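Local atomic coordinates of cobalamin biosynthesis protein CobN (Mycobacterium tuberculosis, PDB entry 7C6O), a protein that is the large, catalytic subunit of cobaltochelatase, which probably carries the active site for ATP-dependent insertion of cobalt into the corrin ring during cobalamin biosynthesis. Residues Ala262-Asp267 against Leu832-Pro837; Gly823-Pro828 against Arg840-Val845; Ala172-Gly177 against Pro224-Ser229. All blocks are in the same frame, centred on the assembly; numbering follows the deposited sequence.

Contact 1 (Ala262-Asp267 against Leu832-Pro837); sequences ASAGGD and LVNVLP
Asn834 reaches with its carboxamide into the type II beta turn that runs from Ser263 to Gly266. Its OD1 takes the N-H of Gly265 in a nearly straight bond, N to OD1 2.8 Å with 175° at the hydrogen, although the donor stands above the carbonyl plane of the amide. ND2 of the same group makes a weak bond, 3.4 Å long, to Ser263 O. A side-chain amide suits the place because it offers an acceptor and a donor side by side. Next to it the contact is apolar: Ala264 CB lies 4.0 Å from Val835 CG1 and 4.1 Å from Leu832 CD1, while Leu832 CD2 rests on Gly265 CA at 3.8 Å. Glycine fits position 265 twice over, since a beta carbon would strike Leu832 CD2 and the backbone has the positive phi (83°) of the third residue in such a turn.

Farther out, the turn is closed by Gly266 N bonding to Ser263 O at 2.8 Å, so this carbonyl serves both the turn and Asn834. The short 3-10 segment 833-835 presents Asn834, and a chi1 of 75° turns its amide toward the turn, where OD1 meets Gly265 N. Asp268 also accepts from ND2, which probably helps fix which way round the amide lies. Across the contact the polar hold is thus one strong bond and one weak one, both from a single amide, with leucine, valine and alanine side chains packed beside them.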
ATOM      1  N   ALA A 262       3.378  -6.393  15.421  1.00 18.18           N
ATOM      2  CA  ALA A 262       4.202  -5.190  15.416  1.00 20.71           C
ATOM      3  C   ALA A 262       3.675  -4.097  14.491  1.00 20.67           C
ATOM      4  O   ALA A 262       4.370  -3.096  14.281  1.00 18.00           O
ATOM      5  CB  ALA A 262       5.642  -5.540  15.025  1.00 22.84           C
ATOM      6  N   SER A 263       2.479  -4.253  13.935  1.00 20.98           N
ATOM      7  CA  SER A 263       1.948  -3.259  13.014  1.00 16.39           C
ATOM      8  C   SER A 263       1.153  -2.216  13.801  1.00 17.73           C
ATOM      9  O   SER A 263       1.231  -2.148  15.031  1.00 19.47           O
ATOM     10  CB  SER A 263       1.126  -3.938  11.918  1.00 19.33           C
ATOM     11  OG  SER A 263       0.152  -4.806  12.463  1.00 22.32           O
ATOM     12  N   ALA A 264       0.390  -1.381  13.094  1.00 17.43           N
ATOM     13  CA  ALA A 264      -0.332  -0.286  13.734  1.00 16.01           C
ATOM     14  C   ALA A 264      -1.197  -0.796  14.879  1.00 16.42           C
ATOM     15  O   ALA A 264      -1.941  -1.770  14.729  1.00 14.86           O
ATOM     16  CB  ALA A 264      -1.197   0.446  12.707  1.00 17.68           C
ATOM     17  N   GLY A 265      -1.085  -0.135  16.031  1.00 18.14           N
ATOM     18  CA  GLY A 265      -1.793  -0.537  17.225  1.00 20.23           C
ATOM     19  C   GLY A 265      -1.132  -1.637  18.024  1.00 21.49           C
ATOM     20  O   GLY A 265      -1.538  -1.877  19.171  1.00 20.51           O
ATOM     21  N   GLY A 266      -0.128  -2.307  17.471  1.00 19.92           N
ATOM     22  CA  GLY A 266       0.528  -3.414  18.130  1.00 17.98           C
ATOM     23  C   GLY A 266       1.760  -2.993  18.904  1.00 21.64           C
ATOM     24  O   GLY A 266       1.951  -1.823  19.243  1.00 21.70           O
ATOM     25  N   ASP A 267       2.609  -3.980  19.189  1.00 20.85           N
ATOM     26  CA  ASP A 267       3.836  -3.770  19.953  1.00 23.34           C
ATOM     27  C   ASP A 267       4.983  -3.595  18.962  1.00 23.67           C
ATOM     28  O   ASP A 267       5.780  -4.500  18.717  1.00 24.47           O
ATOM     29  CB  ASP A 267       4.069  -4.937  20.910  1.00 26.33           C
ATOM     30  CG  ASP A 267       5.286  -4.741  21.795  1.00 28.61           C
ATOM     31  OD1 ASP A 267       5.951  -3.688  21.702  1.00 28.84           O
ATOM     32  OD2 ASP A 267       5.578  -5.656  22.593  1.00 32.09           O
ATOM     33  N   LEU A 832      -4.827   4.484  16.782  1.00 18.28           N
ATOM     34  CA  LEU A 832      -3.555   3.873  16.396  1.00 14.17           C
ATOM     35  C   LEU A 832      -2.443   4.905  16.579  1.00 16.95           C
ATOM     36  O   LEU A 832      -1.873   5.408  15.604  1.00 19.29           O
ATOM     37  CB  LEU A 832      -3.620   3.361  14.941  1.00 13.98           C
ATOM     38  CG  LEU A 832      -4.783   2.427  14.601  1.00 14.94           C
ATOM     39  CD1 LEU A 832      -4.860   2.184  13.099  1.00 14.20           C
ATOM     40  CD2 LEU A 832      -4.654   1.108  15.345  1.00 16.53           C
ATOM     41  N   VAL A 833      -2.125   5.214  17.839  1.00 15.89           N
ATOM     42  CA  VAL A 833      -1.172   6.284  18.115  1.00 17.39           C
ATOM     43  C   VAL A 833       0.242   5.901  17.677  1.00 15.19           C
ATOM     44  O   VAL A 833       1.051   6.779  17.350  1.00 16.94           O
ATOM     45  CB  VAL A 833      -1.246   6.667  19.608  1.00 20.22           C
ATOM     46  CG1 VAL A 833      -0.041   7.497  20.041  1.00 22.26           C
ATOM     47  CG2 VAL A 833      -2.528   7.446  19.882  1.00 22.54           C
ATOM     48  N   ASN A 834       0.562   4.604  17.614  1.00 15.60           N
ATOM     49  CA  ASN A 834       1.937   4.252  17.265  1.00 13.96           C
ATOM     50  C   ASN A 834       2.265   4.471  15.786  1.00 17.94           C
ATOM     51  O   ASN A 834       3.404   4.196  15.389  1.00 19.40           O
ATOM     52  CB  ASN A 834       2.246   2.804  17.678  1.00 17.21           C
ATOM     53  CG  ASN A 834       1.618   1.766  16.760  1.00 18.54           C
ATOM     54  OD1 ASN A 834       0.660   2.039  16.041  1.00 20.84           O
ATOM     55  ND2 ASN A 834       2.153   0.551  16.804  1.00 17.81           N
ATOM     56  N   VAL A 835       1.332   4.965  14.964  1.00 16.68           N
ATOM     57  CA  VAL A 835       1.721   5.422  13.632  1.00 16.09           C
ATOM     58  C   VAL A 835       2.503   6.724  13.727  1.00 17.45           C
ATOM     59  O   VAL A 835       3.190   7.109  12.772  1.00 17.86           O
ATOM     60  CB  VAL A 835       0.506   5.586  12.696  1.00 13.99           C
ATOM     61  CG1 VAL A 835      -0.316   4.303  12.654  1.00 13.78           C
ATOM     62  CG2 VAL A 835      -0.349   6.788  13.104  1.00 13.93           C
ATOM     63  N   LEU A 836       2.415   7.411  14.857  1.00 16.10           N
ATOM     64  CA  LEU A 836       3.236   8.549  15.223  1.00 13.82           C
ATOM     65  C   LEU A 836       4.447   8.070  16.020  1.00 15.17           C
ATOM     66  O   LEU A 836       4.354   7.093  16.772  1.00 14.36           O
ATOM     67  CB  LEU A 836       2.427   9.547  16.049  1.00 15.16           C
ATOM     68  CG  LEU A 836       1.053   9.912  15.477  1.00 15.30           C
ATOM     69  CD1 LEU A 836       0.296  10.865  16.403  1.00 14.95           C
ATOM     70  CD2 LEU A 836       1.196  10.514  14.085  1.00 16.86           C
ATOM     71  N   PRO A 837       5.613   8.719  15.883  1.00 15.99           N
ATOM     72  CA  PRO A 837       5.877   9.928  15.098  1.00 15.52           C
ATOM     73  C   PRO A 837       5.946   9.698  13.593  1.00 16.11           C
ATOM     74  O   PRO A 837       6.172   8.575  13.133  1.00 14.07           O
ATOM     75  CB  PRO A 837       7.243  10.374  15.618  1.00 18.14           C
ATOM     76  CG  PRO A 837       7.922   9.092  15.948  1.00 17.39           C
ATOM     77  CD  PRO A 837       6.838   8.219  16.533  1.00 19.42           C
TER

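Contact 2 (Gly823-Pro828 against Arg840-Val845); sequences GPSGSP and RNFYSV
Gly823 and Tyr843 join two extended pieces of one long, irregular loop between helices 807-815 and 853-874, with no regular strand in either piece. Tyr843 N donates to Gly823 O at 2.8 Å, and the same oxygen receives a CA-H...O contact from Phe842. Ser825 then returns a bond in the other direction: its OG donates to Tyr843 O at 2.7 Å. The serine OG stands between its backbone N and carbonyl carbon (chi1 54°), which puts it against the facing chain. Ser825 N is served by a water, 3.2 Å away, that also lies 2.9 Å from Ser844 O and probably donates to it, linking the two pieces.

Other polar atoms find their partners elsewhere in the protein. The Tyr843 hydroxyl bonds to Ala262 O, and Arg840 NH2 bonds to Asn834 O, with weaker bonds from NE to Pro837 O and from NH2 to Val835 O. Asn841 OD1 and Phe842 O both accept from Lys602, which ties segment 840-845 to helix 595-604.

Flat groups lie over the crossing chain. Gly823 CA sits above the centre of the Arg840 guanidinium, an approach that suits glycine because a beta carbon would run into CZ. Tyr843 turns its ring face to the Gly823-Pro824 peptide, and Pro824 CA makes a CH-pi contact with it; Phe317 also stacks with this ring. On the Phe842 ring, Ser825 CB makes the matching CH-pi contact, 3.9 Å from the ring centroid and 22° off its normal.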
ATOM      1  N   GLY A 823       8.387   2.599  10.619  1.00 17.45           N
ATOM      2  CA  GLY A 823       7.335   2.669  11.603  1.00 18.82           C
ATOM      3  C   GLY A 823       6.011   2.223  11.021  1.00 18.15           C
ATOM      4  O   GLY A 823       5.869   2.055   9.807  1.00 16.98           O
ATOM      5  N   PRO A 824       5.018   2.007  11.876  1.00 17.55           N
ATOM      6  CA  PRO A 824       3.701   1.590  11.384  1.00 16.90           C
ATOM      7  C   PRO A 824       3.004   2.714  10.630  1.00 13.71           C
ATOM      8  O   PRO A 824       3.365   3.889  10.728  1.00 15.26           O
ATOM      9  CB  PRO A 824       2.938   1.228  12.665  1.00 13.96           C
ATOM     10  CG  PRO A 824       3.995   1.038  13.707  1.00 16.06           C
ATOM     11  CD  PRO A 824       5.081   2.002  13.345  1.00 17.76           C
ATOM     12  N   SER A 825       1.980   2.327   9.872  1.00 13.93           N
ATOM     13  CA  SER A 825       1.173   3.257   9.098  1.00 13.85           C
ATOM     14  C   SER A 825      -0.300   3.052   9.427  1.00 13.89           C
ATOM     15  O   SER A 825      -0.702   2.010   9.947  1.00 11.40           O
ATOM     16  CB  SER A 825       1.407   3.081   7.593  1.00 12.86           C
ATOM     17  OG  SER A 825       1.197   1.735   7.202  1.00 13.75           O
ATOM     18  N   GLY A 826      -1.101   4.060   9.118  1.00 13.49           N
ATOM     19  CA  GLY A 826      -2.511   4.058   9.431  1.00 15.06           C
ATOM     20  C   GLY A 826      -2.933   5.416   9.948  1.00 15.64           C
ATOM     21  O   GLY A 826      -2.173   6.382   9.914  1.00 14.35           O
ATOM     22  N   SER A 827      -4.171   5.483  10.445  1.00 13.23           N
ATOM     23  CA  SER A 827      -4.756   6.744  10.880  1.00 12.53           C
ATOM     24  C   SER A 827      -4.587   6.916  12.379  1.00 14.55           C
ATOM     25  O   SER A 827      -5.057   6.061  13.146  1.00 14.13           O
ATOM     26  CB  SER A 827      -6.234   6.801  10.516  1.00 13.64           C
ATOM     27  OG  SER A 827      -6.874   7.882  11.179  1.00 13.60           O
ATOM     28  N   PRO A 828      -3.955   7.996  12.845  1.00 13.30           N
ATOM     29  CA  PRO A 828      -3.914   8.262  14.290  1.00 17.06           C
ATOM     30  C   PRO A 828      -5.253   8.698  14.863  1.00 18.41           C
ATOM     31  O   PRO A 828      -5.348   8.915  16.076  1.00 21.36           O
ATOM     32  CB  PRO A 828      -2.868   9.379  14.407  1.00 17.04           C
ATOM     33  CG  PRO A 828      -2.960  10.099  13.099  1.00 14.90           C
ATOM     34  CD  PRO A 828      -3.275   9.045  12.063  1.00 14.22           C
ATOM     35  N   ARG A 840       9.051   8.822   9.084  1.00 17.59           N
ATOM     36  CA  ARG A 840       9.561   7.463   9.015  1.00 16.82           C
ATOM     37  C   ARG A 840       9.172   6.810   7.691  1.00 17.01           C
ATOM     38  O   ARG A 840       8.186   7.185   7.049  1.00 16.94           O
ATOM     39  CB  ARG A 840       9.038   6.624  10.193  1.00 16.86           C
ATOM     40  CG  ARG A 840       9.458   7.157  11.556  1.00 17.47           C
ATOM     41  CD  ARG A 840       9.027   6.232  12.689  1.00 17.65           C
ATOM     42  NE  ARG A 840       7.582   6.252  12.900  1.00 18.36           N
ATOM     43  CZ  ARG A 840       6.953   5.557  13.845  1.00 20.36           C
ATOM     44  NH1 ARG A 840       7.639   4.779  14.673  1.00 21.55           N
ATOM     45  NH2 ARG A 840       5.636   5.637  13.960  1.00 15.96           N
ATOM     46  N   ASN A 841       9.969   5.822   7.287  1.00 14.41           N
ATOM     47  CA  ASN A 841       9.715   5.044   6.073  1.00 13.88           C
ATOM     48  C   ASN A 841       8.797   3.887   6.450  1.00 16.43           C
ATOM     49  O   ASN A 841       9.253   2.802   6.812  1.00 17.22           O
ATOM     50  CB  ASN A 841      11.032   4.562   5.475  1.00 13.99           C
ATOM     51  CG  ASN A 841      10.840   3.762   4.204  1.00 13.55           C
ATOM     52  OD1 ASN A 841       9.778   3.804   3.584  1.00 14.35           O
ATOM     53  ND2 ASN A 841      11.875   3.026   3.807  1.00 11.54           N
ATOM     54  N   PHE A 842       7.485   4.107   6.356  1.00 14.97           N
ATOM     55  CA  PHE A 842       6.578   3.224   7.076  1.00 14.42           C
ATOM     56  C   PHE A 842       6.479   1.842   6.429  1.00 15.14           C
ATOM     57  O   PHE A 842       6.769   1.645   5.246  1.00 12.34           O
ATOM     58  CB  PHE A 842       5.179   3.854   7.243  1.00 13.33           C
ATOM     59  CG  PHE A 842       4.429   4.173   5.953  1.00 14.34           C
ATOM     60  CD1 PHE A 842       4.117   3.192   5.021  1.00 12.96           C
ATOM     61  CD2 PHE A 842       3.943   5.455   5.739  1.00 13.35           C
ATOM     62  CE1 PHE A 842       3.397   3.499   3.873  1.00 13.33           C
ATOM     63  CE2 PHE A 842       3.217   5.769   4.598  1.00 13.58           C
ATOM     64  CZ  PHE A 842       2.945   4.794   3.666  1.00 13.99           C
ATOM     65  N   TYR A 843       6.094   0.869   7.252  1.00 13.96           N
ATOM     66  CA  TYR A 843       5.649  -0.441   6.807  1.00 13.49           C
ATOM     67  C   TYR A 843       4.150  -0.556   7.063  1.00 14.56           C
ATOM     68  O   TYR A 843       3.517   0.361   7.592  1.00 17.53           O
ATOM     69  CB  TYR A 843       6.436  -1.553   7.506  1.00 14.40           C
ATOM     70  CG  TYR A 843       6.391  -1.527   9.021  1.00 15.44           C
ATOM     71  CD1 TYR A 843       5.361  -2.150   9.718  1.00 17.14           C
ATOM     72  CD2 TYR A 843       7.393  -0.904   9.756  1.00 15.39           C
ATOM     73  CE1 TYR A 843       5.322  -2.141  11.102  1.00 16.02           C
ATOM     74  CE2 TYR A 843       7.364  -0.893  11.143  1.00 15.55           C
ATOM     75  CZ  TYR A 843       6.327  -1.515  11.809  1.00 17.63           C
ATOM     76  OH  TYR A 843       6.294  -1.506  13.187  1.00 18.82           O
ATOM     77  N   SER A 844       3.568  -1.695   6.680  1.00 13.85           N
ATOM     78  CA  SER A 844       2.126  -1.855   6.785  1.00 16.96           C
ATOM     79  C   SER A 844       1.827  -3.066   7.653  1.00 18.39           C
ATOM     80  O   SER A 844       1.932  -2.986   8.886  1.00 16.60           O
ATOM     81  CB  SER A 844       1.485  -1.934   5.394  1.00 13.10           C
ATOM     82  OG  SER A 844       2.087  -2.940   4.600  1.00 14.71           O
ATOM     83  N   VAL A 845       1.438  -4.198   7.064  1.00 17.30           N
ATOM     84  CA  VAL A 845       0.896  -5.320   7.815  1.00 16.22           C
ATOM     85  C   VAL A 845       1.512  -6.622   7.324  1.00 14.63           C
ATOM     86  O   VAL A 845       2.079  -6.701   6.232  1.00 15.15           O
ATOM     87  CB  VAL A 845      -0.645  -5.394   7.699  1.00 15.58           C
ATOM     88  CG1 VAL A 845      -1.286  -4.138   8.269  1.00 17.28           C
ATOM     89  CG2 VAL A 845      -1.065  -5.609   6.249  1.00 14.52           C
TER
HETATM   90  O   HOH W   1       0.953  -0.686  10.300  1.00 15.99           O

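Contact 3 (Ala172-Gly177 against Pro224-Ser229); sequences ATPTWG and PLYCAS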
ATOM      1  N   ALA A 172      36.278 -26.657  11.465  1.00 28.25           N
ATOM      2  CA  ALA A 172      35.087 -25.935  11.878  1.00 29.94           C
ATOM      3  C   ALA A 172      34.785 -24.810  10.897  1.00 30.21           C
ATOM      4  O   ALA A 172      35.685 -24.189  10.326  1.00 31.11           O
ATOM      5  CB  ALA A 172      35.265 -25.370  13.287  1.00 29.28           C
ATOM      6  N   THR A 173      33.499 -24.561  10.691  1.00 31.91           N
ATOM      7  CA  THR A 173      33.063 -23.472   9.839  1.00 33.79           C
ATOM      8  C   THR A 173      32.461 -22.369  10.690  1.00 33.73           C
ATOM      9  O   THR A 173      31.585 -22.646  11.521  1.00 37.05           O
ATOM     10  CB  THR A 173      32.038 -23.963   8.818  1.00 36.71           C
ATOM     11  OG1 THR A 173      31.206 -24.961   9.425  1.00 37.96           O
ATOM     12  CG2 THR A 173      32.745 -24.560   7.612  1.00 38.47           C
ATOM     13  N   PRO A 174      32.901 -21.125  10.523  1.00 30.80           N
ATOM     14  CA  PRO A 174      32.422 -20.050  11.395  1.00 30.82           C
ATOM     15  C   PRO A 174      30.939 -19.785  11.189  1.00 29.62           C
ATOM     16  O   PRO A 174      30.348 -20.135  10.165  1.00 28.86           O
ATOM     17  CB  PRO A 174      33.261 -18.837  10.970  1.00 33.45           C
ATOM     18  CG  PRO A 174      34.363 -19.384  10.113  1.00 33.98           C
ATOM     19  CD  PRO A 174      33.832 -20.635   9.498  1.00 33.84           C
ATOM     20  N   THR A 175      30.332 -19.158  12.198  1.00 28.61           N
ATOM     21  CA  THR A 175      28.938 -18.756  12.082  1.00 28.45           C
ATOM     22  C   THR A 175      28.752 -17.649  11.056  1.00 25.31           C
ATOM     23  O   THR A 175      27.646 -17.482  10.531  1.00 28.21           O
ATOM     24  CB  THR A 175      28.403 -18.308  13.444  1.00 33.04           C
ATOM     25  OG1 THR A 175      29.171 -17.198  13.919  1.00 34.37           O
ATOM     26  CG2 THR A 175      28.505 -19.444  14.451  1.00 37.18           C
ATOM     27  N   TRP A 176      29.809 -16.898  10.758  1.00 24.05           N
ATOM     28  CA  TRP A 176      29.782 -15.867   9.732  1.00 26.36           C
ATOM     29  C   TRP A 176      31.184 -15.741   9.155  1.00 26.25           C
ATOM     30  O   TRP A 176      32.169 -16.121   9.790  1.00 27.79           O
ATOM     31  CB  TRP A 176      29.308 -14.522  10.294  1.00 25.45           C
ATOM     32  CG  TRP A 176      30.327 -13.859  11.170  1.00 25.49           C
ATOM     33  CD1 TRP A 176      30.500 -14.042  12.512  1.00 26.85           C
ATOM     34  CD2 TRP A 176      31.316 -12.907  10.763  1.00 26.90           C
ATOM     35  NE1 TRP A 176      31.537 -13.262  12.965  1.00 28.08           N
ATOM     36  CE2 TRP A 176      32.056 -12.556  11.911  1.00 27.06           C
ATOM     37  CE3 TRP A 176      31.649 -12.318   9.540  1.00 25.41           C
ATOM     38  CZ2 TRP A 176      33.106 -11.643  11.871  1.00 26.55           C
ATOM     39  CZ3 TRP A 176      32.695 -11.410   9.502  1.00 26.28           C
ATOM     40  CH2 TRP A 176      33.410 -11.082  10.661  1.00 26.91           C
ATOM     41  N   GLY A 177      31.272 -15.201   7.946  1.00 22.91           N
ATOM     42  CA  GLY A 177      32.578 -15.024   7.339  1.00 20.26           C
ATOM     43  C   GLY A 177      32.472 -14.314   6.009  1.00 23.01           C
ATOM     44  O   GLY A 177      31.390 -13.906   5.574  1.00 19.23           O
ATOM     45  N   PRO A 224      31.196  -9.413   0.316  1.00 19.53           N
ATOM     46  CA  PRO A 224      30.240 -10.515   0.505  1.00 18.31           C
ATOM     47  C   PRO A 224      30.447 -11.197   1.851  1.00 23.11           C
ATOM     48  O   PRO A 224      31.549 -11.647   2.173  1.00 27.21           O
ATOM     49  CB  PRO A 224      30.556 -11.464  -0.657  1.00 17.73           C
ATOM     50  CG  PRO A 224      31.991 -11.194  -0.971  1.00 17.03           C
ATOM     51  CD  PRO A 224      32.218  -9.733  -0.697  1.00 19.19           C
ATOM     52  N   LEU A 225      29.375 -11.272   2.636  1.00 19.09           N
ATOM     53  CA  LEU A 225      29.414 -11.857   3.968  1.00 17.37           C
ATOM     54  C   LEU A 225      28.271 -12.849   4.115  1.00 20.24           C
ATOM     55  O   LEU A 225      27.123 -12.526   3.788  1.00 17.98           O
ATOM     56  CB  LEU A 225      29.310 -10.773   5.050  1.00 16.69           C
ATOM     57  CG  LEU A 225      30.417  -9.718   5.079  1.00 20.74           C
ATOM     58  CD1 LEU A 225      30.048  -8.572   6.012  1.00 20.32           C
ATOM     59  CD2 LEU A 225      31.733 -10.349   5.502  1.00 23.90           C
ATOM     60  N   TYR A 226      28.578 -14.049   4.599  1.00 20.15           N
ATOM     61  CA  TYR A 226      27.550 -15.030   4.913  1.00 16.38           C
ATOM     62  C   TYR A 226      27.303 -15.057   6.416  1.00 18.28           C
ATOM     63  O   TYR A 226      28.187 -14.739   7.214  1.00 18.29           O
ATOM     64  CB  TYR A 226      27.933 -16.427   4.412  1.00 15.24           C
ATOM     65  CG  TYR A 226      29.165 -17.022   5.058  1.00 19.86           C
ATOM     66  CD1 TYR A 226      30.420 -16.853   4.489  1.00 20.98           C
ATOM     67  CD2 TYR A 226      29.071 -17.765   6.230  1.00 23.81           C
ATOM     68  CE1 TYR A 226      31.548 -17.402   5.073  1.00 23.54           C
ATOM     69  CE2 TYR A 226      30.196 -18.314   6.823  1.00 27.11           C
ATOM     70  CZ  TYR A 226      31.430 -18.129   6.239  1.00 27.25           C
ATOM     71  OH  TYR A 226      32.552 -18.673   6.821  1.00 31.70           O
ATOM     72  N   CYS A 227      26.085 -15.436   6.792  1.00 17.89           N
ATOM     73  CA  CYS A 227      25.715 -15.510   8.199  1.00 21.80           C
ATOM     74  C   CYS A 227      24.454 -16.346   8.329  1.00 19.36           C
ATOM     75  O   CYS A 227      23.726 -16.565   7.357  1.00 17.33           O
ATOM     76  CB  CYS A 227      25.496 -14.119   8.802  1.00 26.93           C
ATOM     77  SG  CYS A 227      24.033 -13.268   8.178  1.00 29.13           S
ATOM     78  N   ALA A 228      24.201 -16.812   9.552  1.00 21.83           N
ATOM     79  CA  ALA A 228      22.992 -17.586   9.798  1.00 25.12           C
ATOM     80  C   ALA A 228      21.761 -16.695   9.910  1.00 22.51           C
ATOM     81  O   ALA A 228      20.673 -17.093   9.479  1.00 23.19           O
ATOM     82  CB  ALA A 228      23.151 -18.430  11.065  1.00 26.53           C
ATOM     83  N   SER A 229      21.910 -15.496  10.470  1.00 22.28           N
ATOM     84  CA  SER A 229      20.782 -14.595  10.650  1.00 25.29           C
ATOM     85  C   SER A 229      21.299 -13.195  10.934  1.00 23.92           C
ATOM     86  O   SER A 229      22.312 -13.029  11.616  1.00 24.97           O
ATOM     87  CB  SER A 229      19.874 -15.060  11.796  1.00 28.75           C
ATOM     88  OG  SER A 229      18.902 -14.076  12.111  1.00 27.45           O
TER
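Gly177 and Tyr226 form an antiparallel, hydrogen-bonded pair, and the tight part of the contact is built around them. Gly177 N donates to Tyr226 O at 3.2 Å, and Tyr226 N returns a bond to Gly177 O at 3.0 Å. A chi1 of 64° swings the Tyr226 ring back over the glycine: Gly177 N lies 3.3 Å above the ring plane over its centre, and Gly177 CA makes a CH-pi contact. Glycine suits the place, since a beta carbon would collide with Tyr226 OH where the ring now lies. Beside this pair Trp176 CB meets Cys227 CB at 4.1 Å, and Leu225 CD2 comes to the indole edge, 4.2 Å from Trp176 CZ3.

Toward residue 174 the contact loosens into exposed loop. Pro174 CD merely touches Tyr226 OH at 3.6 Å, and Thr175 O, buried by the contact, has no polar partner.

Strand 176-178 is the edge of a mixed seven-stranded sheet, and strand 221-227 lies between it and strand 190-196. Helix 235-241 packs against Trp176, Leu225 and Cys227, whereas the Tyr226 ring stacks with His200 of helix 197-202.

Overall arrangement
From the N terminus, contact 3 comes first: it brings residues 172-177 beside 224-229, closing a loop of 46 residues that contains strand 190-196, and is complete before the others begin. Contact 1 opens at 262-267, after strand 246-249 of the seven-stranded sheet that also holds the strands of contact 3, and closes at 832-837, with 564 residues between. Contact 2 crosses it: 823-828 and 840-845 close a short loop of 11 residues, without helix or strand, that holds 832-837. These two touch, their centres about 7 Å apart, and together fasten the 262-267 loop to the long loop before helix 853-874. Contact 3 stays apart, its centre about 34 Å from that of contact 1.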